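Local coordinates for hypothetical protein TM0486 (Thermotoga maritima, PDB 1VK8) that binds thiamin and probably takes part in the cell's response to oxidative conditions, at residues 15-20 and 88-93; 40-45 and 70-75; 20-25 and 81-86. All blocks are in the same frame, centred on the assembly; numbering follows the deposited sequence.

Contacts 1 and 3 zip together the same two strands, 16-24 and 82-92, and share Ile-20; their centres lie about 19 Å apart along the pair. Both are buried and built on regular antiparallel backbone hydrogen bonds, with apolar side chains on the side facing helices 31-43 and 62-76 and more polar ones on the other, where further subunits approach. Contact 2 joins the two helices that cover this sheet and is only partly buried: its inner half is aliphatic, its outer half a lysine laid on a tyrosine ring. Ile-20 ties the levels together, since its CD1 lies 3.8 Å from Trp-45 CH2 and its CG2 4.1 Å from Leu-72 CD2.

Contact 1 (15-20 and 88-93)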
loop_
_atom_site.group_PDB
_atom_site.type_symbol
_atom_site.label_atom_id
_atom_site.label_comp_id
_atom_site.label_asym_id
_atom_site.label_seq_id
_atom_site.Cartn_x
_atom_site.Cartn_y
_atom_site.Cartn_z
ATOM N N LYS C 15 -15.293 -9.391 12.790
ATOM C CA LYS C 15 -13.867 -9.299 12.661
ATOM C C LYS C 15 -13.514 -8.524 11.407
ATOM O O LYS C 15 -14.325 -8.361 10.505
ATOM C CB LYS C 15 -13.251 -10.699 12.588
ATOM C CG LYS C 15 -13.246 -11.421 13.914
ATOM C CD LYS C 15 -12.870 -12.889 13.796
ATOM C CE LYS C 15 -12.646 -13.491 15.213
ATOM N NZ LYS C 15 -13.010 -14.957 15.356
ATOM N N VAL C 16 -12.295 -8.024 11.374
ATOM C CA VAL C 16 -11.712 -7.481 10.160
ATOM C C VAL C 16 -10.447 -8.287 9.878
ATOM O O VAL C 16 -10.004 -9.025 10.729
ATOM C CB VAL C 16 -11.335 -5.966 10.303
ATOM C CG1 VAL C 16 -12.572 -5.106 10.465
ATOM C CG2 VAL C 16 -10.369 -5.715 11.467
ATOM N N THR C 17 -9.870 -8.119 8.692
ATOM C CA THR C 17 -8.510 -8.567 8.436
ATOM C C THR C 17 -7.654 -7.334 8.259
ATOM O O THR C 17 -8.100 -6.319 7.707
ATOM C CB THR C 17 -8.395 -9.514 7.196
ATOM O OG1 THR C 17 -8.656 -8.790 5.979
ATOM C CG2 THR C 17 -9.430 -10.614 7.221
ATOM N N VAL C 18 -6.431 -7.423 8.758
ATOM C CA VAL C 18 -5.457 -6.346 8.706
ATOM C C VAL C 18 -4.125 -6.959 8.330
ATOM O O VAL C 18 -3.571 -7.791 9.064
ATOM C CB VAL C 18 -5.316 -5.632 10.079
ATOM C CG1 VAL C 18 -4.336 -4.483 10.001
ATOM C CG2 VAL C 18 -6.720 -5.128 10.550
ATOM N N SER C 19 -3.615 -6.557 7.173
ATOM C CA SER C 19 -2.309 -6.972 6.729
ATOM C C SER C 19 -1.324 -5.896 7.082
ATOM O O SER C 19 -1.565 -4.719 6.854
ATOM C CB SER C 19 -2.356 -7.254 5.227
ATOM O OG SER C 19 -3.329 -8.265 4.993
ATOM N N ILE C 20 -0.214 -6.315 7.675
ATOM C CA ILE C 20 0.759 -5.441 8.282
ATOM C C ILE C 20 2.081 -5.675 7.565
ATOM O O ILE C 20 2.526 -6.824 7.409
ATOM C CB ILE C 20 0.911 -5.786 9.773
ATOM C CG1 ILE C 20 -0.406 -5.607 10.506
ATOM C CG2 ILE C 20 2.015 -4.953 10.432
ATOM C CD1 ILE C 20 -0.398 -6.176 11.887
ATOM N N ASP C 88 -3.224 -2.589 5.840
ATOM C CA ASP C 88 -4.243 -2.705 4.800
ATOM C C ASP C 88 -5.418 -3.434 5.449
ATOM O O ASP C 88 -5.397 -4.653 5.674
ATOM C CB ASP C 88 -3.615 -3.432 3.592
ATOM C CG ASP C 88 -4.616 -3.862 2.535
ATOM O OD1 ASP C 88 -5.631 -3.183 2.405
ATOM O OD2 ASP C 88 -4.429 -4.839 1.746
ATOM N N ILE C 89 -6.445 -2.662 5.787
ATOM C CA ILE C 89 -7.589 -3.156 6.568
ATOM C C ILE C 89 -8.756 -3.435 5.633
ATOM O O ILE C 89 -9.136 -2.570 4.873
ATOM C CB ILE C 89 -8.018 -2.107 7.611
ATOM C CG1 ILE C 89 -6.853 -1.756 8.547
ATOM C CG2 ILE C 89 -9.265 -2.593 8.400
ATOM C CD1 ILE C 89 -6.923 -0.373 9.027
ATOM N N ASP C 90 -9.316 -4.645 5.683
ATOM C CA ASP C 90 -10.533 -4.951 4.957
ATOM C C ASP C 90 -11.659 -4.852 5.985
ATOM O O ASP C 90 -11.754 -5.652 6.907
ATOM C CB ASP C 90 -10.474 -6.365 4.363
ATOM C CG ASP C 90 -11.636 -6.649 3.414
ATOM O OD1 ASP C 90 -12.481 -5.763 3.193
ATOM O OD2 ASP C 90 -11.776 -7.748 2.863
ATOM N N TYR C 91 -12.465 -3.818 5.857
ATOM C CA TYR C 91 -13.473 -3.511 6.843
ATOM C C TYR C 91 -14.825 -3.854 6.260
ATOM O O TYR C 91 -15.188 -3.356 5.241
ATOM C CB TYR C 91 -13.422 -2.029 7.190
ATOM C CG TYR C 91 -14.242 -1.668 8.404
ATOM C CD1 TYR C 91 -15.611 -1.491 8.302
ATOM C CD2 TYR C 91 -13.635 -1.499 9.655
ATOM C CE1 TYR C 91 -16.372 -1.172 9.416
ATOM C CE2 TYR C 91 -14.395 -1.195 10.773
ATOM C CZ TYR C 91 -15.752 -1.020 10.644
ATOM O OH TYR C 91 -16.521 -0.679 11.734
ATOM N N LYS C 92 -15.563 -4.716 6.910
ATOM C CA LYS C 92 -16.874 -5.111 6.408
ATOM C C LYS C 92 -17.864 -5.123 7.566
ATOM O O LYS C 92 -17.636 -5.755 8.580
ATOM C CB LYS C 92 -16.815 -6.500 5.755
ATOM C CG LYS C 92 -18.128 -6.894 5.081
ATOM C CD LYS C 92 -18.109 -8.287 4.514
ATOM C CE LYS C 92 -19.502 -8.697 4.014
ATOM N NZ LYS C 92 -19.429 -9.986 3.324
ATOM N N ALA C 93 -18.987 -4.439 7.400
ATOM C CA ALA C 93 -20.028 -4.469 8.419
ATOM C C ALA C 93 -20.478 -5.905 8.584
ATOM O O ALA C 93 -20.782 -6.584 7.604
ATOM C CB ALA C 93 -21.195 -3.586 8.028
HETATM O O HOH W 1 -6.346 -7.212 5.081
#
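Val-16 meets Tyr-91 through CG1, the branch beside the backbone N (chi1 -67°), which lies 3.8 Å from CD2 of the ring at an oblique approach, while its CB rests 3.4 Å from Asp-90 O. At Thr-17 the carbonyl oxygen accepts from Asp-90 N (2.9 Å). The two side chains run side by side the same way, and their polar ends are taken up by Lys-101, which bonds Thr-17 OG1 and forms a salt bridge with Asp-90 OD2; Arg-82 of the second subunit also pairs with that carboxylate. Val-18 turns to the other side of the sheet, its CG2 lying 3.9 Å from Ile-89 CG1, beneath helix 62-76. Ser-19 adds two backbone bonds to Asp-88, Ser-19 N to Asp-88 O being nearly straight (3.0 Å, 171° at the hydrogen). Asp-88 O is held a second time by a water donating at 2.8 Å, and that water also bonds Thr-17 OG1 and Ser-19 OG, bridging the strands on their polar side; Ser-19 OG also bonds Thr-57 OG1. This antiparallel pairing of the first and last strands, apolar toward helices 31-43 and 62-76, is typical of the ferredoxin-like sheet.

Contact 2 (40-45 and 70-75); sequences EKISSW and KELARY
Lys-41 O is gripped twice by Ser-44, whose OG donates in the carbonyl plane onto a lone pair at 2.6 Å while its backbone N donates to the same oxygen. One residue back, Ser-43 OG bonds Glu-40 O (2.8 Å), so two serine hydroxyls turn back to carbonyls of their own segment. The segment carries the last part of helix 31-43 and the loop after it to Trp-45; this helix packs beside helix 62-76 on one face of the four-stranded ferredoxin-like sheet, and the contact is where these two covering helices meet. Its outer part is Lys-41 on Tyr-75. The lysine chain leaves the backbone with CG anti to N, then bends at chi2 (64°) and again at chi3 (77°), and the second bend sets CE over the middle of the tyrosine ring, 3.4 Å from its centroid. This is a CH-pi contact, and NZ follows as a cation-pi partner 4.2 Å from the centroid, 19° off the ring normal. Phe-79 meets the same ring edge-to-face. An alanine in place of Tyr-75 would probably leave the bent end of Lys-41 without the ring it lies on, free to swing into solvent, and deprive Phe-79 of its aromatic mate. Deeper in, Leu-72 takes over: its CD1 lies 3.9 Å from Lys-41 CG, the two side chains sliding past each other in opposite directions, and CD2 faces Ile-42 more loosely. Ile-42 and Leu-72 both reach down to Ile-20 of the sheet. Trp-45 crosses Leu-72 at about a right angle, and Leu-72 CB comes to the indole edge, near its plane, 4.2 Å from CZ2. One face of that indole is covered from within its own segment by Ile-42 CA, 3.8 Å above the plane and over its centre.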
loop_
_atom_site.group_PDB
_atom_site.type_symbol
_atom_site.label_atom_id
_atom_site.label_comp_id
_atom_site.label_asym_id
_atom_site.label_seq_id
_atom_site.Cartn_x
_atom_site.Cartn_y
_atom_site.Cartn_z
ATOM N N GLU C 40 7.200 -12.204 15.312
ATOM C CA GLU C 40 7.126 -12.787 16.634
ATOM C C GLU C 40 6.160 -12.018 17.538
ATOM O O GLU C 40 5.364 -12.615 18.276
ATOM C CB GLU C 40 8.534 -12.819 17.227
ATOM C CG GLU C 40 8.659 -13.376 18.627
ATOM C CD GLU C 40 10.119 -13.453 19.083
ATOM O OE1 GLU C 40 10.870 -12.442 18.944
ATOM O OE2 GLU C 40 10.512 -14.529 19.578
ATOM N N LYS C 41 6.213 -10.693 17.490
ATOM C CA LYS C 41 5.296 -9.894 18.291
ATOM C C LYS C 41 3.843 -10.110 17.840
ATOM O O LYS C 41 2.953 -10.285 18.675
ATOM C CB LYS C 41 5.681 -8.409 18.254
ATOM C CG LYS C 41 4.753 -7.498 19.037
ATOM C CD LYS C 41 4.755 -7.795 20.524
ATOM C CE LYS C 41 5.969 -7.269 21.230
ATOM N NZ LYS C 41 5.801 -7.305 22.709
ATOM N N ILE C 42 3.584 -10.050 16.536
ATOM C CA ILE C 42 2.226 -10.296 16.032
ATOM C C ILE C 42 1.658 -11.663 16.506
ATOM O O ILE C 42 0.485 -11.765 16.863
ATOM C CB ILE C 42 2.219 -10.179 14.486
ATOM C CG1 ILE C 42 2.461 -8.726 14.063
ATOM C CG2 ILE C 42 0.898 -10.654 13.907
ATOM C CD1 ILE C 42 2.848 -8.571 12.615
ATOM N N SER C 43 2.498 -12.694 16.552
ATOM C CA SER C 43 2.076 -14.056 16.934
ATOM C C SER C 43 1.664 -14.177 18.408
ATOM O O SER C 43 0.974 -15.124 18.786
ATOM C CB SER C 43 3.187 -15.049 16.630
ATOM O OG SER C 43 4.202 -15.026 17.617
ATOM N N SER C 44 2.114 -13.225 19.228
ATOM C CA SER C 44 1.827 -13.197 20.666
ATOM C C SER C 44 0.452 -12.623 20.932
ATOM O O SER C 44 -0.008 -12.661 22.059
ATOM C CB SER C 44 2.870 -12.334 21.408
ATOM O OG SER C 44 2.635 -10.947 21.168
ATOM N N TRP C 45 -0.204 -12.079 19.918
ATOM C CA TRP C 45 -1.494 -11.432 20.121
ATOM C C TRP C 45 -2.612 -12.419 20.317
ATOM O O TRP C 45 -3.691 -12.001 20.715
ATOM C CB TRP C 45 -1.872 -10.518 18.946
ATOM C CG TRP C 45 -0.924 -9.356 18.710
ATOM C CD1 TRP C 45 0.091 -8.940 19.509
ATOM C CD2 TRP C 45 -0.944 -8.476 17.584
ATOM N NE1 TRP C 45 0.721 -7.863 18.935
ATOM C CE2 TRP C 45 0.110 -7.565 17.747
ATOM C CE3 TRP C 45 -1.754 -8.374 16.438
ATOM C CZ2 TRP C 45 0.373 -6.561 16.814
ATOM C CZ3 TRP C 45 -1.491 -7.379 15.512
ATOM C CH2 TRP C 45 -0.439 -6.486 15.716
ATOM N N LYS C 70 -0.389 -0.044 18.031
ATOM C CA LYS C 70 0.308 0.958 18.855
ATOM C C LYS C 70 1.496 0.349 19.595
ATOM O O LYS C 70 2.592 0.909 19.605
ATOM C CB LYS C 70 -0.614 1.621 19.884
ATOM C CG LYS C 70 -1.795 2.386 19.363
ATOM C CD LYS C 70 -2.565 2.898 20.550
ATOM C CE LYS C 70 -3.968 3.226 20.250
ATOM N NZ LYS C 70 -4.630 3.563 21.531
ATOM N N GLU C 71 1.258 -0.785 20.237
ATOM C CA GLU C 71 2.300 -1.521 20.962
ATOM C C GLU C 71 3.386 -2.032 20.028
ATOM O O GLU C 71 4.553 -1.981 20.374
ATOM C CB GLU C 71 1.682 -2.681 21.751
ATOM C CG GLU C 71 0.791 -2.213 22.897
ATOM C CD GLU C 71 -0.155 -3.291 23.417
ATOM O OE1 GLU C 71 -0.104 -4.436 22.937
ATOM O OE2 GLU C 71 -0.960 -2.981 24.321
ATOM N N LEU C 72 2.999 -2.537 18.859
ATOM C CA LEU C 72 3.952 -3.008 17.864
ATOM C C LEU C 72 4.961 -1.926 17.467
ATOM O O LEU C 72 6.173 -2.170 17.459
ATOM C CB LEU C 72 3.234 -3.528 16.613
ATOM C CG LEU C 72 4.147 -4.028 15.471
ATOM C CD1 LEU C 72 4.966 -5.196 15.936
ATOM C CD2 LEU C 72 3.320 -4.390 14.283
ATOM N N ALA C 73 4.469 -0.733 17.159
ATOM C CA ALA C 73 5.332 0.377 16.738
ATOM C C ALA C 73 6.337 0.743 17.831
ATOM O O ALA C 73 7.533 0.927 17.561
ATOM C CB ALA C 73 4.507 1.551 16.370
ATOM N N ARG C 74 5.859 0.850 19.071
ATOM C CA ARG C 74 6.733 1.177 20.192
ATOM C C ARG C 74 7.776 0.114 20.354
ATOM O O ARG C 74 8.916 0.403 20.623
ATOM C CB ARG C 74 5.956 1.268 21.517
ATOM C CG ARG C 74 5.302 2.594 21.866
ATOM C CD ARG C 74 5.414 3.704 20.844
ATOM N NE ARG C 74 4.684 4.902 21.281
ATOM C CZ ARG C 74 4.290 5.894 20.482
ATOM N NH1 ARG C 74 4.537 5.845 19.185
ATOM N NH2 ARG C 74 3.633 6.938 20.982
ATOM N N TYR C 75 7.357 -1.138 20.234
ATOM C CA TYR C 75 8.243 -2.278 20.398
ATOM C C TYR C 75 9.357 -2.242 19.354
ATOM O O TYR C 75 10.524 -2.473 19.670
ATOM C CB TYR C 75 7.424 -3.569 20.259
ATOM C CG TYR C 75 8.242 -4.817 20.294
ATOM C CD1 TYR C 75 8.908 -5.202 21.456
ATOM C CD2 TYR C 75 8.348 -5.629 19.176
ATOM C CE1 TYR C 75 9.658 -6.345 21.485
ATOM C CE2 TYR C 75 9.083 -6.779 19.211
ATOM C CZ TYR C 75 9.742 -7.124 20.362
ATOM O OH TYR C 75 10.480 -8.267 20.377
#

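Contact 3 (20-25 and 81-86)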
loop_
_atom_site.group_PDB
_atom_site.type_symbol
_atom_site.label_atom_id
_atom_site.label_comp_id
_atom_site.label_asym_id
_atom_site.label_seq_id
_atom_site.Cartn_x
_atom_site.Cartn_y
_atom_site.Cartn_z
ATOM N N ILE C 20 -0.214 -6.315 7.675
ATOM C CA ILE C 20 0.759 -5.441 8.282
ATOM C C ILE C 20 2.081 -5.675 7.565
ATOM O O ILE C 20 2.526 -6.824 7.409
ATOM C CB ILE C 20 0.911 -5.786 9.773
ATOM C CG1 ILE C 20 -0.406 -5.607 10.506
ATOM C CG2 ILE C 20 2.015 -4.953 10.432
ATOM C CD1 ILE C 20 -0.398 -6.176 11.887
ATOM N N LYS C 21 2.716 -4.582 7.153
ATOM C CA LYS C 21 4.030 -4.623 6.523
ATOM C C LYS C 21 4.944 -3.653 7.239
ATOM O O LYS C 21 4.595 -2.497 7.455
ATOM C CB LYS C 21 3.950 -4.257 5.041
ATOM C CG LYS C 21 5.243 -4.350 4.283
ATOM C CD LYS C 21 5.124 -3.838 2.862
ATOM C CE LYS C 21 6.316 -4.215 2.017
ATOM N NZ LYS C 21 6.174 -5.602 1.441
ATOM N N VAL C 22 6.119 -4.146 7.623
ATOM C CA VAL C 22 7.148 -3.309 8.227
ATOM C C VAL C 22 8.309 -3.250 7.262
ATOM O O VAL C 22 8.793 -4.275 6.798
ATOM C CB VAL C 22 7.594 -3.824 9.597
ATOM C CG1 VAL C 22 8.643 -2.901 10.192
ATOM C CG2 VAL C 22 6.382 -3.980 10.552
ATOM N N VAL C 23 8.730 -2.035 6.928
ATOM C CA VAL C 23 9.899 -1.818 6.080
ATOM C C VAL C 23 10.880 -0.901 6.819
ATOM O O VAL C 23 10.741 0.320 6.784
ATOM C CB VAL C 23 9.538 -1.203 4.708
ATOM C CG1 VAL C 23 10.776 -1.280 3.778
ATOM C CG2 VAL C 23 8.306 -1.890 4.102
ATOM N N PRO C 24 11.875 -1.479 7.484
ATOM C CA PRO C 24 12.837 -0.697 8.262
ATOM C C PRO C 24 13.902 -0.010 7.433
ATOM O O PRO C 24 14.353 -0.547 6.437
ATOM C CB PRO C 24 13.491 -1.752 9.169
ATOM C CG PRO C 24 13.347 -2.994 8.452
ATOM C CD PRO C 24 12.164 -2.918 7.575
ATOM N N ALA C 25 14.314 1.167 7.872
ATOM C CA ALA C 25 15.375 1.914 7.194
ATOM C C ALA C 25 16.672 1.460 7.811
ATOM O O ALA C 25 17.242 2.133 8.643
ATOM C CB ALA C 25 15.183 3.443 7.338
ATOM N N LYS C 81 15.303 2.746 14.292
ATOM C CA LYS C 81 14.990 4.120 14.629
ATOM C C LYS C 81 14.040 4.728 13.599
ATOM O O LYS C 81 13.418 5.733 13.883
ATOM C CB LYS C 81 16.267 4.957 14.646
ATOM C CG LYS C 81 16.955 5.072 16.015
ATOM C CD LYS C 81 17.193 3.717 16.658
ATOM C CE LYS C 81 16.227 3.443 17.804
ATOM N NZ LYS C 81 16.544 2.128 18.470
ATOM N N ARG C 82 13.999 4.158 12.399
ATOM C CA ARG C 82 13.108 4.627 11.349
ATOM C C ARG C 82 12.559 3.447 10.559
ATOM O O ARG C 82 13.310 2.589 10.118
ATOM C CB ARG C 82 13.858 5.546 10.410
ATOM C CG ARG C 82 13.068 6.072 9.225
ATOM C CD ARG C 82 12.492 7.411 9.478
ATOM N NE ARG C 82 11.809 8.058 8.364
ATOM C CZ ARG C 82 12.278 9.085 7.658
ATOM N NH1 ARG C 82 13.498 9.555 7.825
ATOM N NH2 ARG C 82 11.512 9.643 6.750
ATOM N N PHE C 83 11.248 3.417 10.383
ATOM C CA PHE C 83 10.607 2.378 9.607
ATOM C C PHE C 83 9.295 2.848 9.054
ATOM O O PHE C 83 8.654 3.744 9.611
ATOM C CB PHE C 83 10.397 1.073 10.405
ATOM C CG PHE C 83 9.633 1.236 11.676
ATOM C CD1 PHE C 83 10.287 1.513 12.864
ATOM C CD2 PHE C 83 8.259 1.083 11.701
ATOM C CE1 PHE C 83 9.573 1.637 14.054
ATOM C CE2 PHE C 83 7.540 1.246 12.861
ATOM C CZ PHE C 83 8.195 1.501 14.052
ATOM N N VAL C 84 8.920 2.266 7.931
ATOM C CA VAL C 84 7.593 2.390 7.398
ATOM C C VAL C 84 6.764 1.234 7.953
ATOM O O VAL C 84 7.207 0.082 7.984
ATOM C CB VAL C 84 7.597 2.336 5.850
ATOM C CG1 VAL C 84 6.178 2.217 5.292
ATOM C CG2 VAL C 84 8.337 3.534 5.278
ATOM N N LEU C 85 5.565 1.557 8.404
ATOM C CA LEU C 85 4.604 0.588 8.876
ATOM C C LEU C 85 3.296 0.803 8.104
ATOM O O LEU C 85 2.696 1.881 8.150
ATOM C CB LEU C 85 4.394 0.770 10.367
ATOM C CG LEU C 85 3.314 -0.081 11.031
ATOM C CD1 LEU C 85 3.624 -1.566 10.990
ATOM C CD2 LEU C 85 3.099 0.387 12.468
ATOM N N GLN C 86 2.868 -0.223 7.387
ATOM C CA GLN C 86 1.701 -0.148 6.529
ATOM C C GLN C 86 0.658 -1.136 6.975
ATOM O O GLN C 86 0.976 -2.297 7.272
ATOM C CB GLN C 86 2.075 -0.377 5.065
ATOM C CG GLN C 86 2.981 0.712 4.522
ATOM C CD GLN C 86 3.417 0.481 3.100
ATOM O OE1 GLN C 86 3.407 -0.647 2.639
ATOM N NE2 GLN C 86 3.834 1.537 2.421
HETATM O O HOH W 2 16.471 2.861 11.225
#
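Lys-21 and Gln-86 exchange two backbone hydrogen bonds, as do Val-23 and Val-84, and the two strands run antiparallel at 162°, their axes approaching to 4.5 Å. The bond from Val-23 N to Val-84 O is short and nearly straight (2.8 Å), whereas Val-84 N reaches Val-23 O from above the carbonyl plane, 41° out of it. Ala-25 N extends the series to Arg-82 O at 2.8 Å, and beyond it a water accepts from Arg-82 N (3.0 Å) and probably donates to Ala-25 O, continuing the link past the last direct bond. On the side of Val-22 and Leu-85 the contact is aliphatic: Leu-85 CD1 touches both Ile-20 CG2 (3.8 Å) and Val-22 CG2 (3.7 Å). This surface, roofed by helices 31-43 and 62-76, is the inner face of the ferredoxin-like fold. Phe-83 CB rests 3.7 Å from Pro-24 CA, while the ring leads away and stacks on Tyr-91 of the second subunit; strand 82-92 also pairs antiparallel with a strand of that subunit, carrying the sheet across the interface. On the other side Lys-21 and Gln-86 extend side by side, Lys-21 CD lying 3.6 Å from Gln-86 OE1. The lysine ammonium goes on to a salt bridge with Asp-88 of the third subunit, and Gln-86 OE1 accepts from Gln-86 of the fourth. On the same side Val-23 and Val-84 meet CB to CB, and Val-23 packs against its own copy in the fourth subunit.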